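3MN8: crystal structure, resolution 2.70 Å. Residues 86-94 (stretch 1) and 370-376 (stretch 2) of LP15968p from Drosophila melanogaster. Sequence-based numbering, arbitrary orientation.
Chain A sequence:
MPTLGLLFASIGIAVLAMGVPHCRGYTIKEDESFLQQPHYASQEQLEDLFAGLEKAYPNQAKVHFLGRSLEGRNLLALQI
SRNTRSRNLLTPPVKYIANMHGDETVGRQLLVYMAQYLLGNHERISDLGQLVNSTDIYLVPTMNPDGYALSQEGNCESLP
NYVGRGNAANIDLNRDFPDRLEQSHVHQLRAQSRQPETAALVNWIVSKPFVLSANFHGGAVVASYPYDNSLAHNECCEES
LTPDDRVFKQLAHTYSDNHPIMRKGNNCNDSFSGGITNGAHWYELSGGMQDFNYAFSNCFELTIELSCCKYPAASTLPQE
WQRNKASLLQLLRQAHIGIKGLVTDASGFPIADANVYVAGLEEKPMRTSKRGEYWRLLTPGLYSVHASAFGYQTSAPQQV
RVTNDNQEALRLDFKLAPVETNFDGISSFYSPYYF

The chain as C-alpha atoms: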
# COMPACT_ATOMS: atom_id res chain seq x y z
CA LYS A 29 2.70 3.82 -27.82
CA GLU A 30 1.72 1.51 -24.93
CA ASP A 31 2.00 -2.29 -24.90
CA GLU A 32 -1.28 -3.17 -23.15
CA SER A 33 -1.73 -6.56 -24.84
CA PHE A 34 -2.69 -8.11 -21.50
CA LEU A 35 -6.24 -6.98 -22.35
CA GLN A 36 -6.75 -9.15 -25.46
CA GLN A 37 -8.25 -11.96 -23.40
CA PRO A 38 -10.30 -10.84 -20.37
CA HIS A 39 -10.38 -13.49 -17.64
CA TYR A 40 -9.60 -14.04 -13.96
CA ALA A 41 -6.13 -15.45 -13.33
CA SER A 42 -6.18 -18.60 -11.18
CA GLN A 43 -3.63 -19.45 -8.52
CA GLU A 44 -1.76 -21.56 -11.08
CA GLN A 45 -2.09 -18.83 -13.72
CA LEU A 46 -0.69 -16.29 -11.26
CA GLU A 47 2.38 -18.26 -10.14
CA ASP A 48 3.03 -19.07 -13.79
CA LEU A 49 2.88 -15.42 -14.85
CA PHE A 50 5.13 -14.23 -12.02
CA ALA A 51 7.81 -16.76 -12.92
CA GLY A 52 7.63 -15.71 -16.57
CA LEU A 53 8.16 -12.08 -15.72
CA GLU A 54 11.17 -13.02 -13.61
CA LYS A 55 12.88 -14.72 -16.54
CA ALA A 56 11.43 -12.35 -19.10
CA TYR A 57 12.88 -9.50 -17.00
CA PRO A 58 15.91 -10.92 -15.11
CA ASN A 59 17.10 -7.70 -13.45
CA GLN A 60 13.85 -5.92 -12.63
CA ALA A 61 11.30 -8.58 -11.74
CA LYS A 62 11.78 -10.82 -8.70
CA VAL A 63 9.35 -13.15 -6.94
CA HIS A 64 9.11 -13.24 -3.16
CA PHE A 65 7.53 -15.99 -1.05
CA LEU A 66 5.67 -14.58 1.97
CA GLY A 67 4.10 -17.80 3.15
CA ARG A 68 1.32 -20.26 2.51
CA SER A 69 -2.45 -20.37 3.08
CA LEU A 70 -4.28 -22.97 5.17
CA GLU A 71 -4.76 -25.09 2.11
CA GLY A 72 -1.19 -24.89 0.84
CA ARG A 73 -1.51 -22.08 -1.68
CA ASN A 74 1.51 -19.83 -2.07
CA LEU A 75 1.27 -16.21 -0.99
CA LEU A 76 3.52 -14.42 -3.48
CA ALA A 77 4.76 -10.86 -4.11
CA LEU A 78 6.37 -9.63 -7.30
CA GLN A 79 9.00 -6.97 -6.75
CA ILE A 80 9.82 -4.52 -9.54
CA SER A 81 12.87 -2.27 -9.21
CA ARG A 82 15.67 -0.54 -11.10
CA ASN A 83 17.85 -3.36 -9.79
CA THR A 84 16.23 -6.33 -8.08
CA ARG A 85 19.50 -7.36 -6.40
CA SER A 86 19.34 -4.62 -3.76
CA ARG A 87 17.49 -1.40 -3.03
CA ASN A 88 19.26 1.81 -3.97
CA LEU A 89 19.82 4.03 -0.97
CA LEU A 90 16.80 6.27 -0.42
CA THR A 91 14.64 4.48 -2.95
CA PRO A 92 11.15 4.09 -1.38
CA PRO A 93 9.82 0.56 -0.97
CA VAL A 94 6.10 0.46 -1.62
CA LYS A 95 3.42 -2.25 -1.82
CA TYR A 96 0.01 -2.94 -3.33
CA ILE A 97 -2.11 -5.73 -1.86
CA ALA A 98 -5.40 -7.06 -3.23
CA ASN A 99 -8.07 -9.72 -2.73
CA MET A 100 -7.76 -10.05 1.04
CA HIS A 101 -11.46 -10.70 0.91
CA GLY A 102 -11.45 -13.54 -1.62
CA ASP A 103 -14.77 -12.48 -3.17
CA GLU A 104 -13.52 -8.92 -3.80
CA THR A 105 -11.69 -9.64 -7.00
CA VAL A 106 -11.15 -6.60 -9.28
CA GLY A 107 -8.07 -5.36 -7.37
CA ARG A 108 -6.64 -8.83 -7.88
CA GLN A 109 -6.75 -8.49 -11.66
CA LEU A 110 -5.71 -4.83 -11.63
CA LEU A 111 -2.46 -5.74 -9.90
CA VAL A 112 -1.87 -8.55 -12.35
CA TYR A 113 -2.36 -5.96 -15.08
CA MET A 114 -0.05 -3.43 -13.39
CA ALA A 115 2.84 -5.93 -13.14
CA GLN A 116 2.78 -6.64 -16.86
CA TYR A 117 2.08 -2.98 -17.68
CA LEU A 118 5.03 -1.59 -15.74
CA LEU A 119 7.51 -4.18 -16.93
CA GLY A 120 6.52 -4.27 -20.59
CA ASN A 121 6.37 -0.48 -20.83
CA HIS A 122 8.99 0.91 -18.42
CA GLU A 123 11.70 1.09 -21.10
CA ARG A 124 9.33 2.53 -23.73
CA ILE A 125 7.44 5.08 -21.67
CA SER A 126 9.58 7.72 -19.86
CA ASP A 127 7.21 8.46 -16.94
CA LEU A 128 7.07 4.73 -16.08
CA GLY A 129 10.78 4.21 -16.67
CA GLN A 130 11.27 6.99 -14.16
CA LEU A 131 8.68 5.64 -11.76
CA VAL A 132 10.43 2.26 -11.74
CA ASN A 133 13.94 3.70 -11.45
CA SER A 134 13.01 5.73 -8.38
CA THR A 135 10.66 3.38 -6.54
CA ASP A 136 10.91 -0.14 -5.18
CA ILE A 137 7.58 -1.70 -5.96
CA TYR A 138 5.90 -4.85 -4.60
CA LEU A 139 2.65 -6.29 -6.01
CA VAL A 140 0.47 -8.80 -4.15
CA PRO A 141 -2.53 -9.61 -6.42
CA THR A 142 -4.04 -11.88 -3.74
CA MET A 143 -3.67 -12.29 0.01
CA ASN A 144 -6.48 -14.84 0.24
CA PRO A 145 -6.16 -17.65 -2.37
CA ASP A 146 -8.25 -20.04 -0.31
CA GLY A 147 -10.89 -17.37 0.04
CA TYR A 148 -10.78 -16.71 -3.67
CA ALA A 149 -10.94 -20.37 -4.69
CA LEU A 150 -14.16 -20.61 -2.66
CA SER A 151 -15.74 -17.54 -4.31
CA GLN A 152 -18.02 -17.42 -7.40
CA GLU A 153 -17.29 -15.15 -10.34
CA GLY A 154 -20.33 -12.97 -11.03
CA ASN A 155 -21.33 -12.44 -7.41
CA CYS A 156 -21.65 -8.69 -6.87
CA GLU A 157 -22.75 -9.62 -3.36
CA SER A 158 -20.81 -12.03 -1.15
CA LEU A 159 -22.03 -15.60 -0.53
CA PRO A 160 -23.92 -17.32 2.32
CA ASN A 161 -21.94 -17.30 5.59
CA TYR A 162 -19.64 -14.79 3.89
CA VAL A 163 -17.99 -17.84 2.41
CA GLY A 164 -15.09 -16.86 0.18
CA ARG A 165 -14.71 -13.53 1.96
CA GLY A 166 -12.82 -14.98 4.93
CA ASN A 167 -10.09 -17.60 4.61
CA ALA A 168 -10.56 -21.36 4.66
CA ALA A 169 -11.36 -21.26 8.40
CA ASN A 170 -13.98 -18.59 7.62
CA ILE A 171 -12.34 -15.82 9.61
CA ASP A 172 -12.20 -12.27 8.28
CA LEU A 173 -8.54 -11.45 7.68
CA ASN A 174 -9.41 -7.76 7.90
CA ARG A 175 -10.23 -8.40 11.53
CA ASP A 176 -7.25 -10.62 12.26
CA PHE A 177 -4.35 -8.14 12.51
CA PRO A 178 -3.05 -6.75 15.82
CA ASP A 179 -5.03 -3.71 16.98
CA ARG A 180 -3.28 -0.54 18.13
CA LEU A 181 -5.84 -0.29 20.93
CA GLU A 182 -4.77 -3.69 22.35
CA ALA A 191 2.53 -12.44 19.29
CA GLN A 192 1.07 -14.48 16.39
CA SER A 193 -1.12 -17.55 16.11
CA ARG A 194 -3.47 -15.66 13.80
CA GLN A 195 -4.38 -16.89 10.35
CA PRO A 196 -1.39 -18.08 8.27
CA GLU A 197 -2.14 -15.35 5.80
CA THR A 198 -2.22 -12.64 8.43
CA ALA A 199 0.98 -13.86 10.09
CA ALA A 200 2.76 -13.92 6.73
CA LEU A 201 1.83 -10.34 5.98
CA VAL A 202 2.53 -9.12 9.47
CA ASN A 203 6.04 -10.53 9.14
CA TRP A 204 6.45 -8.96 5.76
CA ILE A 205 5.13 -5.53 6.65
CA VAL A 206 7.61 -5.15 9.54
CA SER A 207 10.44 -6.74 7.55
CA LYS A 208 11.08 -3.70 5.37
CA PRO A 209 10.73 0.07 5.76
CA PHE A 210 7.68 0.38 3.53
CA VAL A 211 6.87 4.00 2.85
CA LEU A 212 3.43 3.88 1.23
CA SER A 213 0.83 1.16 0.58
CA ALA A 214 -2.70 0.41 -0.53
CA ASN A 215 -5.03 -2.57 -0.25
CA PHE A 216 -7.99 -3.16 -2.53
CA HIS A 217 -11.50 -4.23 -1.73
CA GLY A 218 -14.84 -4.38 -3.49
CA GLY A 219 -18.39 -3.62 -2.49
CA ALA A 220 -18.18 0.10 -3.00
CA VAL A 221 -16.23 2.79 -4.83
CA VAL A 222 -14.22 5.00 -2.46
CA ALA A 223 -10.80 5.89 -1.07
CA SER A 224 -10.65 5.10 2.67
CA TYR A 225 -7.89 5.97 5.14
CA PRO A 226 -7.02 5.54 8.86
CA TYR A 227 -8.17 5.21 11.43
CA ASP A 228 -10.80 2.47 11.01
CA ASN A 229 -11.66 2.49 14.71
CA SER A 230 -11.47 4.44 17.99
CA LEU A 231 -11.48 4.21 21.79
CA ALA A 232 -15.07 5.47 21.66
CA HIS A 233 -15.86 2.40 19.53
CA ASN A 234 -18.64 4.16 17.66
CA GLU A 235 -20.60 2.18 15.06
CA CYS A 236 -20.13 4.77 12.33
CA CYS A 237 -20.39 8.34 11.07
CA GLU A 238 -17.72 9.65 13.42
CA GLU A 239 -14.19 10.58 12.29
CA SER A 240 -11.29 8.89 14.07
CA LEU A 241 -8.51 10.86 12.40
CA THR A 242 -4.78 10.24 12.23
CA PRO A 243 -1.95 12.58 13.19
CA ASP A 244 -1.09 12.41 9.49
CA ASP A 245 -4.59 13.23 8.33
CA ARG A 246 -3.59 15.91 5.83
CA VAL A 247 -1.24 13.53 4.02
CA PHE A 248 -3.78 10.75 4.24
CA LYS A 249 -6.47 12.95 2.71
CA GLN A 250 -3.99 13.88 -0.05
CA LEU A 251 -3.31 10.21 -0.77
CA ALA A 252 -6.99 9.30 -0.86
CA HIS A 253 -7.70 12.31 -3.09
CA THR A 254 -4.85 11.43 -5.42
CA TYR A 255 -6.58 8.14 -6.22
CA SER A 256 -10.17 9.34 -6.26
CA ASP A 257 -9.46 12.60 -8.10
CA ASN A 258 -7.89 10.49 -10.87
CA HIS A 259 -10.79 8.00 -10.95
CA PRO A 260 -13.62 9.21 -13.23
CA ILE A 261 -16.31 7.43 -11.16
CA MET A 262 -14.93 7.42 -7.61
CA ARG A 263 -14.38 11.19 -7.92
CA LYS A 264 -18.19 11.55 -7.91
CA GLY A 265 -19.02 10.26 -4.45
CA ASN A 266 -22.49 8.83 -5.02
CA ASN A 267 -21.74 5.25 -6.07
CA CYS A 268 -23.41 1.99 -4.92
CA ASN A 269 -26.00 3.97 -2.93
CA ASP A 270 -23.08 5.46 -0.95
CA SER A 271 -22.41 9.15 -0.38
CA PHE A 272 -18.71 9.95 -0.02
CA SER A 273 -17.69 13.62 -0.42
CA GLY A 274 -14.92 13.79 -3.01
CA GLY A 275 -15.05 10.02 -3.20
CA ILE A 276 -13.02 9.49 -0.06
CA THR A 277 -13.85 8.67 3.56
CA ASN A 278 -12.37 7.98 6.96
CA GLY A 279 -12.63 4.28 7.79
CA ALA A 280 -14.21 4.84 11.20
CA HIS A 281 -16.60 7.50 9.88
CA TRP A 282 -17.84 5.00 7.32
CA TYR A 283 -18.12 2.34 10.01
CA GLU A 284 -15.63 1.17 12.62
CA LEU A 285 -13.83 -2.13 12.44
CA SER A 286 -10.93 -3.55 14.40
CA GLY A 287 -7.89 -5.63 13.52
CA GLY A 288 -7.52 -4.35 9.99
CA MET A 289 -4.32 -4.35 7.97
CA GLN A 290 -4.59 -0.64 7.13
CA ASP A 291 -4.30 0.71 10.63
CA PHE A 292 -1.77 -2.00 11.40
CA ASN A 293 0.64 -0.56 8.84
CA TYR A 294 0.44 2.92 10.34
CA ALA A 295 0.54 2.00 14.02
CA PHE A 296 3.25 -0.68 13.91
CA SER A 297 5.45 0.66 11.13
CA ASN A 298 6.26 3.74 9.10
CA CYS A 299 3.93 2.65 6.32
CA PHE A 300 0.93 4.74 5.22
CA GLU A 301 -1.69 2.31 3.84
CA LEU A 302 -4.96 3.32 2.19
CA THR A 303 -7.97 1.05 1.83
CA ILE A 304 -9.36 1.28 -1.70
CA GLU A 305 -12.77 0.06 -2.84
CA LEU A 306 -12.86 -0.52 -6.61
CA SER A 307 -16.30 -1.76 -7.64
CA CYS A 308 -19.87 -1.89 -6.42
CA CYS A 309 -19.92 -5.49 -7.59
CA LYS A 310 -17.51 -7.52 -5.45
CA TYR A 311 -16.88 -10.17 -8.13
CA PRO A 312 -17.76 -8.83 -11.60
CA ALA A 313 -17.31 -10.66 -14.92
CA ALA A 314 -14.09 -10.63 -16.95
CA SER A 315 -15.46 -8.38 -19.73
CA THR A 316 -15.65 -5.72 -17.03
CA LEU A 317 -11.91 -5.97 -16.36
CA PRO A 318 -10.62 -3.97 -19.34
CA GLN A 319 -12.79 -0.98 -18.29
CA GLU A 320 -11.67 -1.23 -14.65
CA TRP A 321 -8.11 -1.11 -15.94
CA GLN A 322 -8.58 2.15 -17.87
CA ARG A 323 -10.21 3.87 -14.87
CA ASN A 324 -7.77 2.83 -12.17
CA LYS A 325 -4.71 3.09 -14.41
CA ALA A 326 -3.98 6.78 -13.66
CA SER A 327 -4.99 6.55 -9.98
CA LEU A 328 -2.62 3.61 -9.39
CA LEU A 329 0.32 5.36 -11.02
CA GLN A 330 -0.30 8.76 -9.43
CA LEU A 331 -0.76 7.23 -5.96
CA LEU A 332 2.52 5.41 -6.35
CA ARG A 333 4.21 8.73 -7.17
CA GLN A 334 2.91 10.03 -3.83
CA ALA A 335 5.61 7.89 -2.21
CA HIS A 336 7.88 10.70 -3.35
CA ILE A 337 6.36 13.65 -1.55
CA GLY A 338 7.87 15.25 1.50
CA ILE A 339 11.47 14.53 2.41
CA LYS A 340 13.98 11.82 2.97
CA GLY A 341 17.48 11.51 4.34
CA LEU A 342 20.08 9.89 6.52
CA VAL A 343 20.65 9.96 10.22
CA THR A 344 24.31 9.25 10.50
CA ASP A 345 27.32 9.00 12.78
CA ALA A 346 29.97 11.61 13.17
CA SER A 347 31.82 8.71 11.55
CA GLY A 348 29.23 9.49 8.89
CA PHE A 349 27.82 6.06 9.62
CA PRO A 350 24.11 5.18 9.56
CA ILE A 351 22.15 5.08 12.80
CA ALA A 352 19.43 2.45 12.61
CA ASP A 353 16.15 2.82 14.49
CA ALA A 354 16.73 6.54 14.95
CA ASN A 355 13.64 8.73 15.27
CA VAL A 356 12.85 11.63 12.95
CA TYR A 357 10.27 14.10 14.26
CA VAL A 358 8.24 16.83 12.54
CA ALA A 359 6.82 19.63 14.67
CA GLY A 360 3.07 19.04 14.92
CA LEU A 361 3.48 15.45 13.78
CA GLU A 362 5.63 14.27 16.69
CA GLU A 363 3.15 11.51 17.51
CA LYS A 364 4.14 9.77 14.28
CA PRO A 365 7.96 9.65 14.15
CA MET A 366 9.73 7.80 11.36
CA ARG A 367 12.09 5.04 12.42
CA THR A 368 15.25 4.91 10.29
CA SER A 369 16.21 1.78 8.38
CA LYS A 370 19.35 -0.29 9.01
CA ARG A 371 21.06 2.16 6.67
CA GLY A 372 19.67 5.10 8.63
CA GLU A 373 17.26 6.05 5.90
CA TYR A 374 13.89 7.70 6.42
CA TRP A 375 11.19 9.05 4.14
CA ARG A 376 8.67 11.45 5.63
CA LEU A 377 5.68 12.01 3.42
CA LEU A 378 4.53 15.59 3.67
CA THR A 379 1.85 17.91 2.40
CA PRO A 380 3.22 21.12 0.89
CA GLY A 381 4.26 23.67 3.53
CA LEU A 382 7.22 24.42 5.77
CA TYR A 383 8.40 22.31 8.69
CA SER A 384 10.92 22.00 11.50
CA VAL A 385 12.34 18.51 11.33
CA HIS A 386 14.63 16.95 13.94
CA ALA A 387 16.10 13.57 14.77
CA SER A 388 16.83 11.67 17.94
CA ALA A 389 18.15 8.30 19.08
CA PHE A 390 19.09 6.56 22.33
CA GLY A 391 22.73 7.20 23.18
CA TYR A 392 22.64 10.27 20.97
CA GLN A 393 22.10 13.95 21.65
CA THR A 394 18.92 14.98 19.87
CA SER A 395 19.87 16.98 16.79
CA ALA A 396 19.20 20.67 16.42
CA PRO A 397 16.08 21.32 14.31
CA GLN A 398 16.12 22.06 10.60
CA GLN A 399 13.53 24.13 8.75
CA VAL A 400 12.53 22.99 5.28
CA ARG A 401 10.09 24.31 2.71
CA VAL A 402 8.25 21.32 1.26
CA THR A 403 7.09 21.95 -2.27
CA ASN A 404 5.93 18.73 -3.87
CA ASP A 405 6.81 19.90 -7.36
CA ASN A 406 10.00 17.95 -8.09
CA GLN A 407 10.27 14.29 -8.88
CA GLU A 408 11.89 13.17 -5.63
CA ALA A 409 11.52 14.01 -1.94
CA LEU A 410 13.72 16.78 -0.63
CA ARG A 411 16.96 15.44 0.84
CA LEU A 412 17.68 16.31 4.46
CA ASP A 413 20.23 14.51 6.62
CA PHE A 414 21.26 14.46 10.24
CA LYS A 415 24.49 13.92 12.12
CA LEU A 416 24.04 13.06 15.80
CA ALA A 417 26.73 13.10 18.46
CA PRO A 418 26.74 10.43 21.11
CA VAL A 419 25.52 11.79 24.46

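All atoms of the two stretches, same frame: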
# COMPACT_ATOMS: atom_id res chain seq x y z
N SER A 86 19.43 -5.37 -5.01
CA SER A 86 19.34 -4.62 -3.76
C SER A 86 18.23 -3.58 -3.81
O SER A 86 17.27 -3.70 -4.58
CB SER A 86 20.68 -3.93 -3.44
OG SER A 86 21.74 -4.87 -3.29
N ARG A 87 18.35 -2.57 -2.96
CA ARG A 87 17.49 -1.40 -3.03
C ARG A 87 18.42 -0.21 -2.96
O ARG A 87 19.17 -0.06 -2.00
CB ARG A 87 16.51 -1.37 -1.85
CG ARG A 87 15.14 -0.76 -2.17
CD ARG A 87 14.34 -0.48 -0.92
NE ARG A 87 14.75 0.77 -0.31
CZ ARG A 87 15.53 0.87 0.76
NH1 ARG A 87 15.98 -0.22 1.36
NH2 ARG A 87 15.85 2.05 1.23
N ASN A 88 18.40 0.63 -3.99
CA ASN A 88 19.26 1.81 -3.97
C ASN A 88 18.95 2.70 -2.78
O ASN A 88 17.79 2.93 -2.44
CB ASN A 88 19.12 2.60 -5.27
CG ASN A 88 19.51 1.78 -6.48
OD1 ASN A 88 18.71 1.60 -7.41
ND2 ASN A 88 20.73 1.27 -6.48
N LEU A 89 20.00 3.18 -2.12
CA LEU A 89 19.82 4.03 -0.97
C LEU A 89 18.75 5.07 -1.27
O LEU A 89 18.75 5.70 -2.33
CB LEU A 89 21.14 4.71 -0.61
CG LEU A 89 21.21 5.28 0.80
CD1 LEU A 89 21.35 4.14 1.79
CD2 LEU A 89 22.37 6.23 0.94
N LEU A 90 17.82 5.24 -0.34
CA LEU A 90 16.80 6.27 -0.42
C LEU A 90 15.76 6.06 -1.51
O LEU A 90 14.95 6.94 -1.78
CB LEU A 90 17.44 7.66 -0.53
CG LEU A 90 18.11 8.12 0.77
CD1 LEU A 90 18.80 9.47 0.63
CD2 LEU A 90 17.08 8.14 1.88
N THR A 91 15.78 4.88 -2.13
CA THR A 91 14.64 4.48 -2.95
C THR A 91 13.56 3.93 -2.04
O THR A 91 13.83 3.03 -1.24
CB THR A 91 14.99 3.40 -3.99
OG1 THR A 91 15.89 3.93 -4.96
CG2 THR A 91 13.72 2.94 -4.69
N PRO A 92 12.33 4.47 -2.17
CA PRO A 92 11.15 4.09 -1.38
C PRO A 92 10.62 2.72 -1.74
O PRO A 92 10.26 2.48 -2.90
CB PRO A 92 10.10 5.15 -1.77
CG PRO A 92 10.86 6.23 -2.49
CD PRO A 92 12.04 5.57 -3.10
N PRO A 93 10.55 1.81 -0.76
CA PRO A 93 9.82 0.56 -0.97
C PRO A 93 8.33 0.85 -0.80
O PRO A 93 7.92 1.62 0.08
CB PRO A 93 10.33 -0.37 0.13
CG PRO A 93 11.09 0.49 1.09
CD PRO A 93 11.04 1.93 0.62
N VAL A 94 7.52 0.24 -1.65
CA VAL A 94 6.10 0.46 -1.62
C VAL A 94 5.44 -0.87 -1.92
O VAL A 94 6.08 -1.75 -2.51
CB VAL A 94 5.69 1.50 -2.68
CG1 VAL A 94 4.21 1.78 -2.60
CG2 VAL A 94 6.51 2.78 -2.51
N LYS A 370 18.01 0.16 8.63
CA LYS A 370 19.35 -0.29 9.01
C LYS A 370 20.43 0.61 8.43
O LYS A 370 21.51 0.71 8.99
CB LYS A 370 19.57 -1.75 8.59
CG LYS A 370 18.72 -2.74 9.39
CD LYS A 370 18.57 -4.10 8.71
CE LYS A 370 17.62 -4.99 9.53
NZ LYS A 370 17.67 -6.43 9.13
N ARG A 371 20.12 1.26 7.31
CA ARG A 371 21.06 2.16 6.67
C ARG A 371 20.76 3.61 7.07
O ARG A 371 21.27 4.55 6.47
CB ARG A 371 21.07 1.96 5.14
CG ARG A 371 21.05 0.47 4.73
CD ARG A 371 21.71 0.13 3.40
NE ARG A 371 21.00 0.66 2.25
CZ ARG A 371 20.34 -0.03 1.33
NH1 ARG A 371 19.76 0.64 0.37
NH2 ARG A 371 20.24 -1.36 1.36
N GLY A 372 19.94 3.78 8.09
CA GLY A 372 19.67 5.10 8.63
C GLY A 372 18.84 5.96 7.72
O GLY A 372 18.84 7.19 7.82
N GLU A 373 18.11 5.33 6.82
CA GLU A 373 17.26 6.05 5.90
C GLU A 373 15.89 6.31 6.50
O GLU A 373 15.39 5.53 7.31
CB GLU A 373 17.07 5.28 4.60
CG GLU A 373 18.13 4.25 4.30
CD GLU A 373 17.74 3.38 3.11
OE1 GLU A 373 17.67 3.92 1.99
OE2 GLU A 373 17.49 2.16 3.31
N TYR A 374 15.27 7.41 6.07
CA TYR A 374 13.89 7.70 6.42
C TYR A 374 13.26 8.47 5.26
O TYR A 374 13.94 9.20 4.53
CB TYR A 374 13.79 8.53 7.69
CG TYR A 374 14.11 9.99 7.46
CD1 TYR A 374 15.42 10.47 7.60
CD2 TYR A 374 13.11 10.88 7.06
CE1 TYR A 374 15.71 11.81 7.35
CE2 TYR A 374 13.40 12.21 6.82
CZ TYR A 374 14.70 12.67 6.96
OH TYR A 374 14.97 13.99 6.72
N TRP A 375 11.96 8.28 5.09
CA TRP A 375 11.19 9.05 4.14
C TRP A 375 10.01 9.57 4.92
O TRP A 375 9.28 8.79 5.54
CB TRP A 375 10.65 8.16 3.02
CG TRP A 375 11.69 7.36 2.31
CD1 TRP A 375 12.21 7.60 1.06
CD2 TRP A 375 12.32 6.17 2.80
NE1 TRP A 375 13.14 6.64 0.76
CE2 TRP A 375 13.23 5.75 1.80
CE3 TRP A 375 12.22 5.43 3.98
CZ2 TRP A 375 14.03 4.63 1.96
CZ3 TRP A 375 13.01 4.32 4.13
CH2 TRP A 375 13.91 3.93 3.13
N ARG A 376 9.81 10.88 4.92
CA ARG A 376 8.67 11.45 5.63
C ARG A 376 7.75 12.14 4.64
O ARG A 376 8.05 13.23 4.12
CB ARG A 376 9.12 12.40 6.73
CG ARG A 376 7.99 13.09 7.48
CD ARG A 376 7.14 12.11 8.26
NE ARG A 376 6.02 12.78 8.94
CZ ARG A 376 5.06 12.15 9.61
NH1 ARG A 376 5.03 10.83 9.70
NH2 ARG A 376 4.10 12.85 10.20

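What does the start of stretch 2, before its strand, contribute? K370 stays out of reach, and the first real contact comes from R371, whose CA-to-CB bond points toward stretch 1. R371 NH1 donates a short hydrogen bond of 2.5 Å to R87 O, and because that oxygen lies near the guanidinium plane, the arginine meets the backbone with its edge. L89 CD1 sits 3.5 Å from R371 NE, also near that plane, so the end of the leucine lies along the same edge of the guanidinium. The approach has a cost: R371 NH1 lies over one face of the R87 guanidinium, 4.0 Å from R87 NH1, and two like charges are brought close together. G372 then makes no contact; its positive phi of 71° is of a kind that favours glycine.

How does a single carboxylate serve two partners on stretch 1? E373 also points toward stretch 1, and its two oxygens take different tasks. E373 OE2 accepts a nearly straight hydrogen bond from R87 NH2 at 2.7 Å, which is at the same time a salt bridge. OE1 accepts the backbone amide of L90, with L90 N to E373 OE1 again 2.7 Å. That amide lies inside the type II turn from N88 to T91, which is closed by T91 N donating to N88 O at 2.8 Å, so the carboxylate holds both the turn and the arginine before it. R371 adds a long charge interaction, R371 NE lying 4.0 Å from E373 OE2, but the oxygen is well out of the guanidinium plane and no N-H points at it.

What happens where the next CA-to-CB bond points away? Y374 contributes little; Y374 O is 4.2 Å from L90 CD2. The end of the L90 side chain comes nearer than its CA-to-CB direction suggests, and L90 CD2 reaches 3.9 Å from E373 CB.

Why does W375 bury more surface here than any other residue? Its indole uses both edge and face. At the edge, W375 NE1 donates to L90 O at 3.1 Å and 167°, so L90 is held through its amide by E373 and through its carbonyl by W375. P93 CD lies over one face, 4.2 Å from W375 CZ2, while P92 CA makes an off-centre CH-pi contact with the five-membered ring. R87 NH2 comes to 3.2 Å from W375 CZ2, and the arginine is steadied from its own stretch by R87 NE donating to T91 O at 2.6 Å.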